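Local coordinates for protein diol-dehydratase (Roseburia inulinivorans, PDB 5I2A) that dehydrates diols such as 1,2-propanediol, probably as a B12-independent lyase of the glycyl radical enzyme family, at residues 296-301 / 307-312; 252-257 / 262-267; 318-323 / 365-370. All blocks are in the same frame, centred on the assembly; numbering follows the deposited sequence.

Coming from the N terminus, the chain makes the three contacts one after another, and none encloses or crosses another. Contact 2 closes first, bringing the end of helix 238-253 and the loop after it against helix 262-279. Contact 1 follows, folding helix 295-303 against the start of helix 309-323 across a short turn. Contact 3 closes a longer loop, which carries strand 346-350, by packing that same helix 309-323 on helix 362-374. The pieces also touch directly: Asp301 and Tyr311 of contact 1 reach Phe262 and Gln263 of contact 2, Met366 of contact 3 lies against Ala312, and Cys266 meets Ile319. All belong to the pyruvate formate lyase-like part of the chain.

Contact 1. Residues 296-301 / 307-312; sequences PYYEKD and LTREYA
Tyr298 lies across the beginning of the next helix and touches Leu307, Ala312 and Arg309 in turn, where two consecutive helices, joined by a short loop, pack on each other in the pyruvate formate lyase-like fold. Helix 295-303 supplies the tyrosine; helix 309-323 and the residues just before it receive it. From CB the chain turns so that CG is anti to the backbone N (chi1 170°), which carries the ring along the neighbouring segment. The first ring atom to make contact is CD1, 3.7 Å from Leu307 CD2, the leucine side chain crossing the tyrosine at about a right angle. One atom further out, CE1 has the methyl CB of Ala312 3.5 Å away, at the ring edge and close to its plane. At the tip, OH rests against the aliphatic part of Arg309, 3.4 Å from its CG.

Residues from elsewhere also meet this ring: Phe262 edge-to-face, and Leu363 and Met366 of helix 362-374 by contact. Nearer the turn, Asp301 CB packs 3.6 Å from Leu307 CB, at the corner where the two backbones come closest. Its carboxylate looks elsewhere, with OD2 accepting from the backbone N of Phe262, so the acid is held at the start of helix 262-279. The new helix has its own N-cap in Thr308, whose OG1 accepts from Tyr311 N at 3.1 Å.

A single water finishes the polar end. It lies in the plane of both the Tyr298 ring and the Arg309 guanidinium, groups turned 65° from each other, sitting 2.5 Å from Tyr298 OH and accepting from Arg309 NE at 3.1 Å.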
ATOM      1  N   PRO A 296      26.186   8.275  31.475  1.00 22.79           N
ATOM      2  CA  PRO A 296      25.794   9.483  32.215  1.00 22.67           C
ATOM      3  C   PRO A 296      24.884   9.188  33.408  1.00 24.40           C
ATOM      4  O   PRO A 296      24.977   9.876  34.418  1.00 24.64           O
ATOM      5  CB  PRO A 296      25.046  10.316  31.160  1.00 22.75           C
ATOM      6  CG  PRO A 296      25.613   9.878  29.873  1.00 22.31           C
ATOM      7  CD  PRO A 296      25.874   8.404  30.039  1.00 21.63           C
ATOM      8  N   TYR A 297      24.041   8.168  33.295  1.00 19.59           N
ATOM      9  CA  TYR A 297      23.127   7.806  34.374  1.00 22.43           C
ATOM     10  C   TYR A 297      23.877   7.119  35.503  1.00 22.71           C
ATOM     11  O   TYR A 297      23.569   7.312  36.673  1.00 23.19           O
ATOM     12  CB  TYR A 297      21.990   6.925  33.832  1.00 20.61           C
ATOM     13  CG  TYR A 297      21.282   7.650  32.720  1.00 23.55           C
ATOM     14  CD1 TYR A 297      21.717   7.529  31.404  1.00 18.74           C
ATOM     15  CD2 TYR A 297      20.249   8.535  32.997  1.00 20.34           C
ATOM     16  CE1 TYR A 297      21.116   8.241  30.389  1.00 22.16           C
ATOM     17  CE2 TYR A 297      19.630   9.245  31.984  1.00 21.32           C
ATOM     18  CZ  TYR A 297      20.062   9.090  30.682  1.00 18.54           C
ATOM     19  OH  TYR A 297      19.462   9.800  29.673  1.00 21.38           O
ATOM     20  N   TYR A 298      24.886   6.341  35.147  1.00 22.66           N
ATOM     21  CA  TYR A 298      25.725   5.707  36.143  1.00 22.14           C
ATOM     22  C   TYR A 298      26.546   6.757  36.899  1.00 25.94           C
ATOM     23  O   TYR A 298      26.554   6.790  38.124  1.00 26.09           O
ATOM     24  CB  TYR A 298      26.642   4.695  35.483  1.00 21.92           C
ATOM     25  CG  TYR A 298      27.720   4.162  36.391  1.00 21.17           C
ATOM     26  CD1 TYR A 298      27.424   3.211  37.355  1.00 19.99           C
ATOM     27  CD2 TYR A 298      29.042   4.589  36.273  1.00 22.07           C
ATOM     28  CE1 TYR A 298      28.401   2.705  38.190  1.00 24.51           C
ATOM     29  CE2 TYR A 298      30.037   4.079  37.109  1.00 20.28           C
ATOM     30  CZ  TYR A 298      29.700   3.135  38.063  1.00 25.63           C
ATOM     31  OH  TYR A 298      30.653   2.618  38.903  1.00 29.22           O
ATOM     32  N   GLU A 299      27.221   7.618  36.149  1.00 20.43           N
ATOM     33  CA  GLU A 299      28.114   8.603  36.732  1.00 26.96           C
ATOM     34  C   GLU A 299      27.392   9.540  37.705  1.00 28.04           C
ATOM     35  O   GLU A 299      27.891   9.811  38.788  1.00 31.19           O
ATOM     36  CB  GLU A 299      28.793   9.410  35.636  1.00 25.10           C
ATOM     37  CG  GLU A 299      29.783  10.422  36.167  1.00 32.24           C
ATOM     38  CD  GLU A 299      30.565  11.110  35.071  1.00 37.85           C
ATOM     39  OE1 GLU A 299      29.936  11.734  34.192  1.00 40.48           O
ATOM     40  OE2 GLU A 299      31.810  11.019  35.087  1.00 51.18           O
ATOM     41  N   LYS A 300      26.211  10.011  37.327  1.00 26.25           N
ATOM     42  CA  LYS A 300      25.477  10.940  38.171  1.00 26.37           C
ATOM     43  C   LYS A 300      25.079  10.311  39.504  1.00 33.81           C
ATOM     44  O   LYS A 300      25.266  10.917  40.556  1.00 32.98           O
ATOM     45  CB  LYS A 300      24.237  11.456  37.450  1.00 31.88           C
ATOM     46  CG  LYS A 300      23.410  12.423  38.278  1.00 32.21           C
ATOM     47  CD  LYS A 300      22.200  12.923  37.510  1.00 39.98           C
ATOM     48  CE  LYS A 300      21.210  13.596  38.442  1.00 48.41           C
ATOM     49  NZ  LYS A 300      20.073  14.197  37.695  1.00 58.61           N
ATOM     50  N   ASP A 301      24.525   9.105  39.452  1.00 30.31           N
ATOM     51  CA  ASP A 301      24.167   8.356  40.655  1.00 30.40           C
ATOM     52  C   ASP A 301      25.365   8.152  41.570  1.00 30.53           C
ATOM     53  O   ASP A 301      25.264   8.294  42.784  1.00 32.40           O
ATOM     54  CB  ASP A 301      23.590   6.989  40.285  1.00 29.31           C
ATOM     55  CG  ASP A 301      22.088   6.953  40.345  1.00 29.78           C
ATOM     56  OD1 ASP A 301      21.466   8.016  40.127  1.00 42.28           O
ATOM     57  OD2 ASP A 301      21.532   5.862  40.592  1.00 27.25           O
ATOM     58  N   LEU A 307      24.551   5.476  44.700  1.00 33.55           N
ATOM     59  CA  LEU A 307      24.765   4.201  44.027  1.00 27.81           C
ATOM     60  C   LEU A 307      26.156   3.668  44.326  1.00 23.08           C
ATOM     61  O   LEU A 307      27.115   4.413  44.267  1.00 27.91           O
ATOM     62  CB  LEU A 307      24.581   4.363  42.511  1.00 28.45           C
ATOM     63  CG  LEU A 307      24.911   3.170  41.602  1.00 23.55           C
ATOM     64  CD1 LEU A 307      23.889   2.057  41.759  1.00 18.86           C
ATOM     65  CD2 LEU A 307      25.001   3.608  40.145  1.00 21.01           C
ATOM     66  N   THR A 308      26.270   2.381  44.631  1.00 23.13           N
ATOM     67  CA  THR A 308      27.587   1.760  44.750  1.00 25.01           C
ATOM     68  C   THR A 308      27.980   1.020  43.482  1.00 25.31           C
ATOM     69  O   THR A 308      27.118   0.621  42.692  1.00 26.94           O
ATOM     70  CB  THR A 308      27.646   0.757  45.914  1.00 24.06           C
ATOM     71  OG1 THR A 308      26.692  -0.284  45.693  1.00 26.03           O
ATOM     72  CG2 THR A 308      27.349   1.440  47.246  1.00 23.70           C
ATOM     73  N   ARG A 309      29.279   0.821  43.298  1.00 22.96           N
ATOM     74  CA  ARG A 309      29.764  -0.001  42.202  1.00 27.21           C
ATOM     75  C   ARG A 309      29.175  -1.412  42.284  1.00 25.46           C
ATOM     76  O   ARG A 309      28.836  -2.023  41.268  1.00 22.10           O
ATOM     77  CB  ARG A 309      31.288  -0.051  42.205  1.00 26.24           C
ATOM     78  CG  ARG A 309      31.929   1.244  41.709  1.00 28.20           C
ATOM     79  CD  ARG A 309      33.434   1.240  41.877  1.00 31.68           C
ATOM     80  NE  ARG A 309      34.133   0.869  40.649  1.00 45.64           N
ATOM     81  CZ  ARG A 309      34.859  -0.231  40.526  1.00 36.88           C
ATOM     82  NH1 ARG A 309      34.969  -1.044  41.558  1.00 47.36           N
ATOM     83  NH2 ARG A 309      35.476  -0.515  39.390  1.00 34.52           N
ATOM     84  N   GLU A 310      29.026  -1.914  43.499  1.00 20.17           N
ATOM     85  CA  GLU A 310      28.556  -3.277  43.684  1.00 21.09           C
ATOM     86  C   GLU A 310      27.109  -3.429  43.215  1.00 19.59           C
ATOM     87  O   GLU A 310      26.754  -4.432  42.597  1.00 21.86           O
ATOM     88  CB  GLU A 310      28.681  -3.711  45.154  1.00 24.71           C
ATOM     89  CG  GLU A 310      30.099  -4.034  45.611  1.00 24.41           C
ATOM     90  CD  GLU A 310      30.994  -2.811  45.612  1.00 26.43           C
ATOM     91  OE1 GLU A 310      32.164  -2.918  45.196  1.00 29.44           O
ATOM     92  OE2 GLU A 310      30.514  -1.738  46.019  1.00 27.56           O
ATOM     93  N   TYR A 311      26.273  -2.448  43.526  1.00 21.33           N
ATOM     94  CA  TYR A 311      24.868  -2.531  43.152  1.00 25.37           C
ATOM     95  C   TYR A 311      24.697  -2.303  41.656  1.00 22.25           C
ATOM     96  O   TYR A 311      23.849  -2.938  41.019  1.00 20.20           O
ATOM     97  CB  TYR A 311      24.025  -1.523  43.931  1.00 22.68           C
ATOM     98  CG  TYR A 311      22.541  -1.715  43.713  1.00 23.77           C
ATOM     99  CD1 TYR A 311      21.922  -2.913  44.054  1.00 24.89           C
ATOM    100  CD2 TYR A 311      21.761  -0.705  43.168  1.00 22.30           C
ATOM    101  CE1 TYR A 311      20.567  -3.097  43.867  1.00 18.69           C
ATOM    102  CE2 TYR A 311      20.401  -0.881  42.974  1.00 22.02           C
ATOM    103  CZ  TYR A 311      19.816  -2.079  43.322  1.00 20.36           C
ATOM    104  OH  TYR A 311      18.477  -2.263  43.120  1.00 21.69           O
ATOM    105  N   ALA A 312      25.502  -1.398  41.111  1.00 17.60           N
ATOM    106  CA  ALA A 312      25.519  -1.161  39.674  1.00 21.38           C
ATOM    107  C   ALA A 312      25.872  -2.443  38.919  1.00 20.56           C
ATOM    108  O   ALA A 312      25.234  -2.769  37.923  1.00 18.81           O
ATOM    109  CB  ALA A 312      26.496  -0.054  39.321  1.00 16.76           C
TER
HETATM  110  O   HOH W   1      33.053   3.413  39.148  1.00 32.36           O

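Contact 2. Residues 252-257 / 262-267; sequences KNVPEF and FQEACQ
Asn253 and Glu264 make the polar half of this contact: the amide ND2 donates to OE1 of the carboxylate at 2.9 Å. The asparagine has CG anti to the backbone N (chi1 -156°), which swings the amide across to the acid. The bond is bent, with an angle of 135° at the hydrogen, and the donor comes in from above the carboxylate plane, 43° out of it. Asn253 is modelled in two conformations; the bond is seen in the one described, and whether the other keeps it is doubtful. Beside it lies the apolar half, Val254. Its CG2 sits 3.5 Å from the backbone O of Glu264 and 4.1 Å from Gln267 CB, almost one helical turn further on, while CG1 faces Glu264 CB at 3.9 Å. Both methyls thus lie near the Glu264 carbonyl oxygen.

Around this first shell, several features fix the parts. Glu264 OE1 also accepts from the backbone N of Glu260, in the loop between the segments, so two donors grip one carboxylate oxygen. Gln267 turns its amide away, NE2 donating to the backbone O of Val75. Val250, in the preceding helix, touches both Glu264 and Gln267. On the other segment, Phe257 N bonds to Asn253 O at 2.8 Å, and the peptide between Val254 and Pro255 is cis, bending the backbone just where the valine faces the helix.

This is a loop joining two successive helices of the pyruvate formate lyase-like fold: helix 238-253 runs out into it, and it packs back on the first turns of helix 262-279.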
ATOM      1  N   LYS A 252       6.856   3.089  37.659  1.00 19.79           N
ATOM      2  CA  LYS A 252       5.940   4.218  37.521  1.00 18.76           C
ATOM      3  C   LYS A 252       6.600   5.405  36.835  1.00 18.45           C
ATOM      4  O   LYS A 252       5.911   6.287  36.349  1.00 21.41           O
ATOM      5  CB  LYS A 252       5.406   4.679  38.878  1.00 25.82           C
ATOM      6  CG  LYS A 252       4.347   3.802  39.504  1.00 25.88           C
ATOM      7  CD  LYS A 252       3.934   4.416  40.844  1.00 32.07           C
ATOM      8  CE  LYS A 252       3.253   3.412  41.748  1.00 34.29           C
ATOM      9  NZ  LYS A 252       1.862   3.106  41.313  1.00 48.48           N
ATOM     10  N   ASN A 253       7.931   5.440  36.816  0.58 17.32           N
ATOM     11  CA  ASN A 253       8.637   6.560  36.196  0.58 18.99           C
ATOM     12  C   ASN A 253       9.153   6.252  34.793  0.58 18.96           C
ATOM     13  O   ASN A 253       9.113   7.117  33.921  0.58 20.68           O
ATOM     14  CB  ASN A 253       9.809   7.024  37.069  0.58 19.59           C
ATOM     15  CG  ASN A 253      10.204   8.474  36.798  0.58 19.94           C
ATOM     16  OD1 ASN A 253       9.384   9.381  36.960  0.58 23.67           O
ATOM     17  ND2 ASN A 253      11.462   8.702  36.410  0.58 19.07           N
ATOM     18  N   VAL A 254       9.649   5.037  34.573  1.00 17.05           N
ATOM     19  CA  VAL A 254      10.249   4.716  33.276  1.00 18.39           C
ATOM     20  C   VAL A 254       9.509   3.560  32.589  1.00 18.67           C
ATOM     21  O   VAL A 254       8.995   2.664  33.238  1.00 17.19           O
ATOM     22  CB  VAL A 254      11.773   4.395  33.398  1.00 17.46           C
ATOM     23  CG1 VAL A 254      12.552   5.626  33.859  1.00 17.97           C
ATOM     24  CG2 VAL A 254      12.026   3.214  34.312  1.00 18.19           C
ATOM     25  N   PRO A 255       9.453   3.585  31.253  1.00 15.52           N
ATOM     26  CA  PRO A 255      10.141   4.531  30.382  1.00 18.18           C
ATOM     27  C   PRO A 255       9.317   5.770  30.004  1.00 17.08           C
ATOM     28  O   PRO A 255       9.715   6.467  29.078  1.00 16.73           O
ATOM     29  CB  PRO A 255      10.433   3.679  29.149  1.00 16.67           C
ATOM     30  CG  PRO A 255       9.261   2.801  29.063  1.00 17.68           C
ATOM     31  CD  PRO A 255       8.797   2.523  30.471  1.00 14.62           C
ATOM     32  N   GLU A 256       8.228   6.056  30.710  1.00 18.05           N
ATOM     33  CA  GLU A 256       7.448   7.256  30.411  1.00 18.92           C
ATOM     34  C   GLU A 256       8.300   8.522  30.516  1.00 22.00           C
ATOM     35  O   GLU A 256       8.276   9.376  29.625  1.00 18.96           O
ATOM     36  CB  GLU A 256       6.221   7.382  31.328  1.00 18.25           C
ATOM     37  CG  GLU A 256       5.485   8.731  31.130  1.00 18.49           C
ATOM     38  CD  GLU A 256       4.105   8.772  31.751  1.00 24.61           C
ATOM     39  OE1 GLU A 256       3.818   7.974  32.672  1.00 21.46           O
ATOM     40  OE2 GLU A 256       3.294   9.603  31.302  1.00 24.37           O
ATOM     41  N   PHE A 257       9.083   8.613  31.585  1.00 24.72           N
ATOM     42  CA  PHE A 257       9.843   9.822  31.882  1.00 19.94           C
ATOM     43  C   PHE A 257      11.344   9.593  31.776  1.00 17.57           C
ATOM     44  O   PHE A 257      11.791   8.450  31.752  1.00 17.65           O
ATOM     45  CB  PHE A 257       9.468  10.329  33.283  1.00 19.38           C
ATOM     46  CG  PHE A 257       8.023  10.729  33.405  1.00 22.45           C
ATOM     47  CD1 PHE A 257       7.552  11.869  32.772  1.00 21.72           C
ATOM     48  CD2 PHE A 257       7.135   9.964  34.144  1.00 22.37           C
ATOM     49  CE1 PHE A 257       6.217  12.243  32.877  1.00 22.63           C
ATOM     50  CE2 PHE A 257       5.803  10.331  34.254  1.00 24.36           C
ATOM     51  CZ  PHE A 257       5.344  11.471  33.615  1.00 23.25           C
ATOM     52  N   PHE A 262      20.401   5.112  38.048  1.00 19.67           N
ATOM     53  CA  PHE A 262      20.987   4.063  37.242  1.00 20.98           C
ATOM     54  C   PHE A 262      19.995   2.910  37.134  1.00 20.66           C
ATOM     55  O   PHE A 262      19.850   2.325  36.068  1.00 21.93           O
ATOM     56  CB  PHE A 262      22.326   3.579  37.807  1.00 19.73           C
ATOM     57  CG  PHE A 262      23.026   2.578  36.925  1.00 17.30           C
ATOM     58  CD1 PHE A 262      23.455   2.937  35.655  1.00 18.20           C
ATOM     59  CD2 PHE A 262      23.246   1.281  37.355  1.00 19.47           C
ATOM     60  CE1 PHE A 262      24.098   2.016  34.832  1.00 17.46           C
ATOM     61  CE2 PHE A 262      23.892   0.354  36.542  1.00 16.77           C
ATOM     62  CZ  PHE A 262      24.317   0.727  35.276  1.00 16.37           C
ATOM     63  N   GLN A 263      19.299   2.586  38.222  1.00 15.69           N
ATOM     64  CA  GLN A 263      18.339   1.493  38.141  1.00 18.63           C
ATOM     65  C   GLN A 263      17.189   1.861  37.181  1.00 18.81           C
ATOM     66  O   GLN A 263      16.709   1.009  36.431  1.00 19.41           O
ATOM     67  CB  GLN A 263      17.782   1.112  39.517  1.00 18.59           C
ATOM     68  CG  GLN A 263      16.697   0.029  39.424  1.00 18.89           C
ATOM     69  CD  GLN A 263      16.419  -0.673  40.745  1.00 24.53           C
ATOM     70  OE1 GLN A 263      17.078  -0.418  41.746  1.00 22.93           O
ATOM     71  NE2 GLN A 263      15.417  -1.546  40.753  1.00 18.63           N
ATOM     72  N   GLU A 264      16.752   3.118  37.204  1.00 17.54           N
ATOM     73  CA  GLU A 264      15.716   3.571  36.266  1.00 18.87           C
ATOM     74  C   GLU A 264      16.210   3.465  34.815  1.00 18.03           C
ATOM     75  O   GLU A 264      15.466   3.028  33.943  1.00 19.02           O
ATOM     76  CB  GLU A 264      15.275   4.996  36.581  1.00 19.44           C
ATOM     77  CG  GLU A 264      14.265   5.052  37.722  1.00 20.12           C
ATOM     78  CD  GLU A 264      13.654   6.431  37.944  1.00 23.89           C
ATOM     79  OE1 GLU A 264      13.894   7.363  37.141  1.00 24.04           O
ATOM     80  OE2 GLU A 264      12.908   6.569  38.932  1.00 27.06           O
ATOM     81  N   ALA A 265      17.465   3.833  34.575  1.00 16.26           N
ATOM     82  CA  ALA A 265      18.062   3.699  33.259  1.00 17.54           C
ATOM     83  C   ALA A 265      18.082   2.234  32.830  1.00 18.54           C
ATOM     84  O   ALA A 265      17.729   1.923  31.702  1.00 20.15           O
ATOM     85  CB  ALA A 265      19.461   4.281  33.239  1.00 14.91           C
ATOM     86  N   CYS A 266      18.465   1.340  33.740  1.00 17.31           N
ATOM     87  CA  CYS A 266      18.509  -0.092  33.448  1.00 14.22           C
ATOM     88  C   CYS A 266      17.131  -0.656  33.121  1.00 20.29           C
ATOM     89  O   CYS A 266      16.978  -1.440  32.175  1.00 16.78           O
ATOM     90  CB  CYS A 266      19.097  -0.878  34.626  1.00 15.42           C
ATOM     91  SG  CYS A 266      20.861  -0.656  34.835  1.00 18.77           S
ATOM     92  N   GLN A 267      16.140  -0.273  33.920  1.00 14.85           N
ATOM     93  CA  GLN A 267      14.785  -0.766  33.752  1.00 16.10           C
ATOM     94  C   GLN A 267      14.160  -0.209  32.480  1.00 15.27           C
ATOM     95  O   GLN A 267      13.452  -0.920  31.786  1.00 15.99           O
ATOM     96  CB  GLN A 267      13.920  -0.400  34.957  1.00 14.35           C
ATOM     97  CG  GLN A 267      12.497  -0.944  34.908  1.00 14.18           C
ATOM     98  CD  GLN A 267      12.440  -2.444  34.871  1.00 19.87           C
ATOM     99  OE1 GLN A 267      12.714  -3.128  35.874  1.00 18.65           O
ATOM    100  NE2 GLN A 267      12.080  -2.982  33.709  1.00 16.62           N
TER

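Contact 3. Residues 318-323 / 365-370; sequences CIWVKL and FMCITA
Where helices 309-323 and 362-374 pack together, the backbones come nearest at Trp320 and Ala370, whose CA atoms are 6.8 Å apart. This is helix-helix packing inside the pyruvate formate lyase-like fold, and it depends on one large indole lying over small residues. The Ala370 methyl sits over one face of the five-membered ring, a CH-pi contact with CB 3.5 Å from the ring centroid and only 5° off its normal. On the pyrrole side, CD1 lies 3.4 Å from the backbone C of Ala370.

The six-membered ring reaches on to Cys367, CH2 lying 3.8 Å from SG in an oblique sulfur-aromatic contact; SG is set there by standing anti to the carbonyl carbon (chi1 -69°). CZ2 comes equally near the CB of that cysteine. Pro379, in a loop, also touches the indole. With a leucine in place of Trp320, the Ala370 methyl would probably lose its flat aromatic seat, Cys367 would face a gap, and Ser371 would lack its donor. That donor is the indole N-H: NE1 lies 3.6 Å from Cys367 O, but its hydrogen bond goes to OG of Ser371, the residue following Ala370.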
ATOM      1  N   CYS A 318      21.929  -8.486  36.308  1.00 15.56           N
ATOM      2  CA  CYS A 318      20.513  -8.814  36.184  1.00 18.00           C
ATOM      3  C   CYS A 318      20.020  -8.626  34.734  1.00 16.20           C
ATOM      4  O   CYS A 318      19.246  -9.437  34.229  1.00 17.31           O
ATOM      5  CB  CYS A 318      19.680  -7.973  37.154  1.00 15.20           C
ATOM      6  SG  CYS A 318      19.713  -8.571  38.896  1.00 19.86           S
ATOM      7  N   ILE A 319      20.482  -7.568  34.071  1.00 16.47           N
ATOM      8  CA  ILE A 319      20.122  -7.335  32.672  1.00 17.63           C
ATOM      9  C   ILE A 319      20.686  -8.439  31.774  1.00 16.01           C
ATOM     10  O   ILE A 319      19.993  -8.922  30.888  1.00 14.74           O
ATOM     11  CB  ILE A 319      20.602  -5.960  32.190  1.00 15.03           C
ATOM     12  CG1 ILE A 319      19.790  -4.867  32.878  1.00 14.49           C
ATOM     13  CG2 ILE A 319      20.492  -5.825  30.650  1.00 12.96           C
ATOM     14  CD1 ILE A 319      20.310  -3.492  32.618  1.00 17.21           C
ATOM     15  N   TRP A 320      21.923  -8.859  32.039  1.00 13.93           N
ATOM     16  CA  TRP A 320      22.528  -9.955  31.295  1.00 13.96           C
ATOM     17  C   TRP A 320      21.664 -11.204  31.441  1.00 16.26           C
ATOM     18  O   TRP A 320      21.412 -11.906  30.459  1.00 15.08           O
ATOM     19  CB  TRP A 320      23.949 -10.207  31.775  1.00 12.62           C
ATOM     20  CG  TRP A 320      25.074  -9.541  30.991  1.00 14.61           C
ATOM     21  CD1 TRP A 320      26.240 -10.131  30.571  1.00 13.61           C
ATOM     22  CD2 TRP A 320      25.128  -8.181  30.519  1.00 14.48           C
ATOM     23  NE1 TRP A 320      27.021  -9.219  29.909  1.00 12.70           N
ATOM     24  CE2 TRP A 320      26.367  -8.018  29.859  1.00 10.29           C
ATOM     25  CE3 TRP A 320      24.262  -7.085  30.602  1.00 16.27           C
ATOM     26  CZ2 TRP A 320      26.757  -6.807  29.292  1.00 12.37           C
ATOM     27  CZ3 TRP A 320      24.656  -5.884  30.034  1.00 12.34           C
ATOM     28  CH2 TRP A 320      25.890  -5.757  29.388  1.00 10.62           C
ATOM     29  N   VAL A 321      21.178 -11.470  32.652  1.00 14.06           N
ATOM     30  CA  VAL A 321      20.306 -12.633  32.831  1.00 15.42           C
ATOM     31  C   VAL A 321      19.010 -12.473  32.026  1.00 15.39           C
ATOM     32  O   VAL A 321      18.602 -13.381  31.305  1.00 15.51           O
ATOM     33  CB  VAL A 321      19.966 -12.885  34.322  1.00 16.51           C
ATOM     34  CG1 VAL A 321      18.919 -13.978  34.455  1.00 13.90           C
ATOM     35  CG2 VAL A 321      21.232 -13.272  35.087  1.00 16.19           C
ATOM     36  N   LYS A 322      18.391 -11.307  32.137  1.00 15.40           N
ATOM     37  CA  LYS A 322      17.156 -11.038  31.420  1.00 14.58           C
ATOM     38  C   LYS A 322      17.308 -11.214  29.906  1.00 13.68           C
ATOM     39  O   LYS A 322      16.425 -11.757  29.260  1.00 13.72           O
ATOM     40  CB  LYS A 322      16.647  -9.630  31.750  1.00 15.66           C
ATOM     41  CG  LYS A 322      15.989  -9.520  33.136  1.00 17.50           C
ATOM     42  CD  LYS A 322      14.454  -9.672  33.077  1.00 17.13           C
ATOM     43  CE  LYS A 322      14.022 -11.070  32.658  1.00 16.04           C
ATOM     44  NZ  LYS A 322      12.570 -11.339  32.834  1.00 17.12           N
ATOM     45  N   LEU A 323      18.436 -10.780  29.352  1.00 15.11           N
ATOM     46  CA  LEU A 323      18.694 -10.936  27.924  1.00 12.46           C
ATOM     47  C   LEU A 323      18.635 -12.401  27.481  1.00 14.26           C
ATOM     48  O   LEU A 323      18.362 -12.673  26.321  1.00 13.31           O
ATOM     49  CB  LEU A 323      20.047 -10.324  27.554  1.00 13.16           C
ATOM     50  CG  LEU A 323      20.050  -8.789  27.472  1.00 13.58           C
ATOM     51  CD1 LEU A 323      21.470  -8.222  27.602  1.00 12.25           C
ATOM     52  CD2 LEU A 323      19.421  -8.323  26.155  1.00 12.85           C
ATOM     53  N   PHE A 365      34.266  -1.846  31.360  1.00 17.45           N
ATOM     54  CA  PHE A 365      34.787  -2.986  32.120  1.00 14.77           C
ATOM     55  C   PHE A 365      33.661  -3.781  32.775  1.00 15.37           C
ATOM     56  O   PHE A 365      33.701  -5.006  32.808  1.00 18.97           O
ATOM     57  CB  PHE A 365      35.796  -2.519  33.183  1.00 15.34           C
ATOM     58  CG  PHE A 365      37.050  -1.922  32.602  1.00 15.33           C
ATOM     59  CD1 PHE A 365      38.129  -2.720  32.268  1.00 16.16           C
ATOM     60  CD2 PHE A 365      37.139  -0.570  32.365  1.00 18.95           C
ATOM     61  CE1 PHE A 365      39.269  -2.169  31.720  1.00 17.40           C
ATOM     62  CE2 PHE A 365      38.280  -0.019  31.819  1.00 17.64           C
ATOM     63  CZ  PHE A 365      39.340  -0.819  31.487  1.00 13.21           C
ATOM     64  N   MET A 366      32.647  -3.092  33.287  1.00 17.68           N
ATOM     65  CA  MET A 366      31.591  -3.783  34.023  1.00 15.86           C
ATOM     66  C   MET A 366      30.738  -4.674  33.114  1.00 17.08           C
ATOM     67  O   MET A 366      30.219  -5.692  33.563  1.00 17.52           O
ATOM     68  CB  MET A 366      30.730  -2.773  34.773  1.00 17.18           C
ATOM     69  CG  MET A 366      31.534  -2.091  35.909  1.00 19.22           C
ATOM     70  SD  MET A 366      30.807  -0.581  36.569  1.00 28.27           S
ATOM     71  CE  MET A 366      29.340  -1.282  37.286  1.00 13.70           C
ATOM     72  N   CYS A 367      30.627  -4.310  31.837  1.00 15.06           N
ATOM     73  CA  CYS A 367      29.929  -5.151  30.862  1.00 15.51           C
ATOM     74  C   CYS A 367      30.694  -6.458  30.633  1.00 14.58           C
ATOM     75  O   CYS A 367      30.109  -7.532  30.549  1.00 15.86           O
ATOM     76  CB  CYS A 367      29.736  -4.392  29.545  1.00 12.20           C
ATOM     77  SG  CYS A 367      28.548  -3.025  29.659  1.00 17.13           S
ATOM     78  N   ILE A 368      32.012  -6.364  30.546  1.00 16.32           N
ATOM     79  CA  ILE A 368      32.837  -7.555  30.423  1.00 16.17           C
ATOM     80  C   ILE A 368      32.700  -8.447  31.678  1.00 17.23           C
ATOM     81  O   ILE A 368      32.582  -9.666  31.586  1.00 14.35           O
ATOM     82  CB  ILE A 368      34.309  -7.181  30.197  1.00 15.75           C
ATOM     83  CG1 ILE A 368      34.470  -6.456  28.861  1.00 15.57           C
ATOM     84  CG2 ILE A 368      35.184  -8.415  30.228  1.00 18.57           C
ATOM     85  CD1 ILE A 368      35.872  -5.948  28.595  1.00 15.02           C
ATOM     86  N   THR A 369      32.681  -7.820  32.845  1.00 18.23           N
ATOM     87  CA  THR A 369      32.543  -8.551  34.102  1.00 17.95           C
ATOM     88  C   THR A 369      31.191  -9.255  34.150  1.00 16.73           C
ATOM     89  O   THR A 369      31.085 -10.397  34.607  1.00 18.70           O
ATOM     90  CB  THR A 369      32.698  -7.612  35.323  1.00 18.96           C
ATOM     91  OG1 THR A 369      34.041  -7.112  35.383  1.00 18.58           O
ATOM     92  CG2 THR A 369      32.393  -8.349  36.624  1.00 18.04           C
ATOM     93  N   ALA A 370      30.156  -8.578  33.669  1.00 16.14           N
ATOM     94  CA  ALA A 370      28.823  -9.156  33.714  1.00 15.35           C
ATOM     95  C   ALA A 370      28.752 -10.433  32.869  1.00 15.05           C
ATOM     96  O   ALA A 370      28.119 -11.404  33.265  1.00 17.73           O
ATOM     97  CB  ALA A 370      27.774  -8.141  33.260  1.00 12.22           C
TER